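PDB 2EP5: malonyl CoA reductase (malonate semialdehyde-forming) from Sulfolobus tokodaii, which probably reduces malonyl-CoA to malonate semialdehyde with NADPH, and belongs to the aspartate-semialdehyde dehydrogenase family. Local coordinates for residues 85-90 with 108-113. Sequence-based numbering, arbitrary orientation.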
ATOM      1  N   LEU A  85      24.986 -12.987   9.246  1.00 21.45           N
ATOM      2  CA  LEU A  85      25.452 -11.687   9.720  1.00 21.93           C
ATOM      3  C   LEU A  85      25.318 -10.588   8.669  1.00 22.67           C
ATOM      4  O   LEU A  85      25.351 -10.849   7.461  1.00 22.46           O
ATOM      5  CB  LEU A  85      26.921 -11.776  10.124  1.00 18.02           C
ATOM      6  CG  LEU A  85      27.293 -12.626  11.332  1.00 20.42           C
ATOM      7  CD1 LEU A  85      28.794 -12.952  11.273  1.00 18.81           C
ATOM      8  CD2 LEU A  85      26.928 -11.886  12.621  1.00 15.86           C
ATOM      9  N   PRO A  86      25.144  -9.337   9.117  1.00 23.33           N
ATOM     10  CA  PRO A  86      25.035  -8.295   8.092  1.00 22.82           C
ATOM     11  C   PRO A  86      26.390  -8.145   7.379  1.00 23.07           C
ATOM     12  O   PRO A  86      27.451  -8.384   7.966  1.00 22.12           O
ATOM     13  CB  PRO A  86      24.613  -7.051   8.889  1.00 22.37           C
ATOM     14  CG  PRO A  86      25.022  -7.351  10.311  1.00 24.61           C
ATOM     15  CD  PRO A  86      24.757  -8.832  10.448  1.00 24.27           C
ATOM     16  N   ASN A  87      26.333  -7.769   6.107  1.00 21.84           N
ATOM     17  CA  ASN A  87      27.519  -7.606   5.278  1.00 23.13           C
ATOM     18  C   ASN A  87      28.646  -6.779   5.902  1.00 22.76           C
ATOM     19  O   ASN A  87      29.818  -7.131   5.770  1.00 22.90           O
ATOM     20  CB  ASN A  87      27.114  -7.002   3.920  1.00 20.92           C
ATOM     21  CG  ASN A  87      26.277  -7.959   3.075  1.00 21.05           C
ATOM     22  OD1 ASN A  87      25.583  -7.544   2.134  1.00 21.13           O
ATOM     23  ND2 ASN A  87      26.351  -9.245   3.397  1.00 17.17           N
ATOM     24  N   GLU A  88      28.303  -5.696   6.588  1.00 23.53           N
ATOM     25  CA  GLU A  88      29.319  -4.830   7.194  1.00 25.76           C
ATOM     26  C   GLU A  88      29.990  -5.373   8.458  1.00 24.13           C
ATOM     27  O   GLU A  88      30.891  -4.734   8.998  1.00 23.41           O
ATOM     28  CB  GLU A  88      28.727  -3.454   7.507  1.00 26.93           C
ATOM     29  CG  GLU A  88      27.381  -3.191   6.863  1.00 34.79           C
ATOM     30  CD  GLU A  88      26.287  -4.104   7.396  1.00 37.66           C
ATOM     31  OE1 GLU A  88      26.007  -4.068   8.619  1.00 38.97           O
ATOM     32  OE2 GLU A  88      25.710  -4.860   6.584  1.00 37.84           O
ATOM     33  N   LEU A  89      29.572  -6.541   8.933  1.00 24.39           N
ATOM     34  CA  LEU A  89      30.175  -7.102  10.146  1.00 25.66           C
ATOM     35  C   LEU A  89      30.745  -8.497   9.939  1.00 25.01           C
ATOM     36  O   LEU A  89      31.557  -8.967  10.728  1.00 26.73           O
ATOM     37  CB  LEU A  89      29.136  -7.169  11.270  1.00 26.59           C
ATOM     38  CG  LEU A  89      28.442  -5.865  11.667  1.00 30.53           C
ATOM     39  CD1 LEU A  89      27.334  -6.143  12.685  1.00 29.99           C
ATOM     40  CD2 LEU A  89      29.471  -4.905  12.238  1.00 30.29           C
ATOM     41  N   ALA A  90      30.319  -9.150   8.868  1.00 24.14           N
ATOM     42  CA  ALA A  90      30.736 -10.511   8.583  1.00 24.38           C
ATOM     43  C   ALA A  90      32.218 -10.803   8.355  1.00 24.94           C
ATOM     44  O   ALA A  90      32.706 -11.832   8.811  1.00 24.51           O
ATOM     45  CB  ALA A  90      29.926 -11.049   7.398  1.00 22.78           C
ATOM     46  N   ALA A 108      26.529 -13.897   3.828  1.00 19.20           N
ATOM     47  CA  ALA A 108      26.918 -12.483   3.853  1.00 20.37           C
ATOM     48  C   ALA A 108      27.912 -12.267   2.712  1.00 20.91           C
ATOM     49  O   ALA A 108      28.672 -13.168   2.369  1.00 21.27           O
ATOM     50  CB  ALA A 108      27.562 -12.131   5.183  1.00 18.87           C
ATOM     51  N   SER A 109      27.916 -11.066   2.146  1.00 21.68           N
ATOM     52  CA  SER A 109      28.774 -10.722   1.005  1.00 21.57           C
ATOM     53  C   SER A 109      30.310 -10.851   1.075  1.00 21.25           C
ATOM     54  O   SER A 109      30.940 -11.231   0.086  1.00 22.74           O
ATOM     55  CB  SER A 109      28.420  -9.314   0.532  1.00 18.65           C
ATOM     56  OG  SER A 109      28.658  -8.382   1.560  1.00 20.63           O
ATOM     57  N   PRO A 110      30.938 -10.528   2.218  1.00 20.94           N
ATOM     58  CA  PRO A 110      32.404 -10.647   2.276  1.00 21.39           C
ATOM     59  C   PRO A 110      32.959 -12.006   1.819  1.00 21.95           C
ATOM     60  O   PRO A 110      32.441 -13.056   2.201  1.00 21.75           O
ATOM     61  CB  PRO A 110      32.713 -10.356   3.742  1.00 21.67           C
ATOM     62  CG  PRO A 110      31.638  -9.363   4.107  1.00 19.60           C
ATOM     63  CD  PRO A 110      30.408  -9.995   3.485  1.00 19.74           C
ATOM     64  N   PHE A 111      33.997 -11.965   0.985  1.00 20.48           N
ATOM     65  CA  PHE A 111      34.646 -13.168   0.467  1.00 21.92           C
ATOM     66  C   PHE A 111      33.915 -13.890  -0.667  1.00 22.81           C
ATOM     67  O   PHE A 111      34.485 -14.782  -1.294  1.00 22.83           O
ATOM     68  CB  PHE A 111      34.887 -14.178   1.595  1.00 23.74           C
ATOM     69  CG  PHE A 111      35.895 -13.732   2.610  1.00 26.33           C
ATOM     70  CD1 PHE A 111      37.236 -13.585   2.261  1.00 27.24           C
ATOM     71  CD2 PHE A 111      35.505 -13.460   3.922  1.00 26.71           C
ATOM     72  CE1 PHE A 111      38.179 -13.172   3.204  1.00 27.86           C
ATOM     73  CE2 PHE A 111      36.435 -13.047   4.872  1.00 27.57           C
ATOM     74  CZ  PHE A 111      37.779 -12.902   4.510  1.00 28.81           C
ATOM     75  N   ARG A 112      32.665 -13.520  -0.940  1.00 23.01           N
ATOM     76  CA  ARG A 112      31.907 -14.206  -1.989  1.00 23.22           C
ATOM     77  C   ARG A 112      32.665 -14.348  -3.302  1.00 22.69           C
ATOM     78  O   ARG A 112      32.512 -15.344  -4.011  1.00 23.61           O
ATOM     79  CB  ARG A 112      30.590 -13.491  -2.269  1.00 21.45           C
ATOM     80  CG  ARG A 112      29.460 -13.835  -1.332  1.00 24.28           C
ATOM     81  CD  ARG A 112      28.207 -13.124  -1.817  1.00 25.38           C
ATOM     82  NE  ARG A 112      27.128 -13.082  -0.840  1.00 21.28           N
ATOM     83  CZ  ARG A 112      26.226 -12.107  -0.806  1.00 22.25           C
ATOM     84  NH1 ARG A 112      26.297 -11.116  -1.689  1.00 20.09           N
ATOM     85  NH2 ARG A 112      25.256 -12.117   0.099  1.00 19.32           N
ATOM     86  N   MET A 113      33.482 -13.352  -3.623  1.00 22.69           N
ATOM     87  CA  MET A 113      34.238 -13.379  -4.864  1.00 22.31           C
ATOM     88  C   MET A 113      35.710 -13.767  -4.682  1.00 21.93           C
ATOM     89  O   MET A 113      36.525 -13.573  -5.584  1.00 21.61           O
ATOM     90  CB  MET A 113      34.110 -12.026  -5.573  1.00 20.22           C
ATOM     91  CG  MET A 113      32.681 -11.687  -6.018  1.00 19.62           C
ATOM     92  SD  MET A 113      31.919 -12.936  -7.124  1.00 22.82           S
ATOM     93  CE  MET A 113      32.851 -12.677  -8.661  1.00 22.33           C
TER
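Ala90 and Ala108 form the tight part of this contact. Their methyl groups meet tip to tip, CB to CB at 3.4 Å, and both residues are buried. With side chains this small the two methyls can come this near. Ala108 CB also lies 3.4 Å from Leu85 O. The Pro110 ring closes the same patch. Its CG sits 3.3 Å from Asn87 O and 4.1 Å from Ala90 CB. The closest CA atoms of the two segments are those of Asn87 and Ala108, 5.1 Å apart. Pro86 O accepts from both Leu89 N and Ala90 N, and in this first turn Ala90 CB points toward the loop. Across from it, Ser109 to Arg112 make a type II beta turn, with Arg112 N bonded to Ser109 O. The Arg112 guanidinium has one face against Ser109 CA and forms a salt bridge with Glu211.

The other side is polar and partly exposed to solvent. There the Asn87 side-chain amide lies against the Ser109 side chain. An alanine here would probably lose the amide's packing against Ser109. The side chain of Asn87 is about 9 Å from that of Cys151, the predicted acyl-thioester nucleophile. The arrangement joins the start of the helix after strand 80-83 to the loop after strand 103-106, at the C-terminal ends of these neighbouring parallel strands of the Rossmann-type NAD(P)-binding domain.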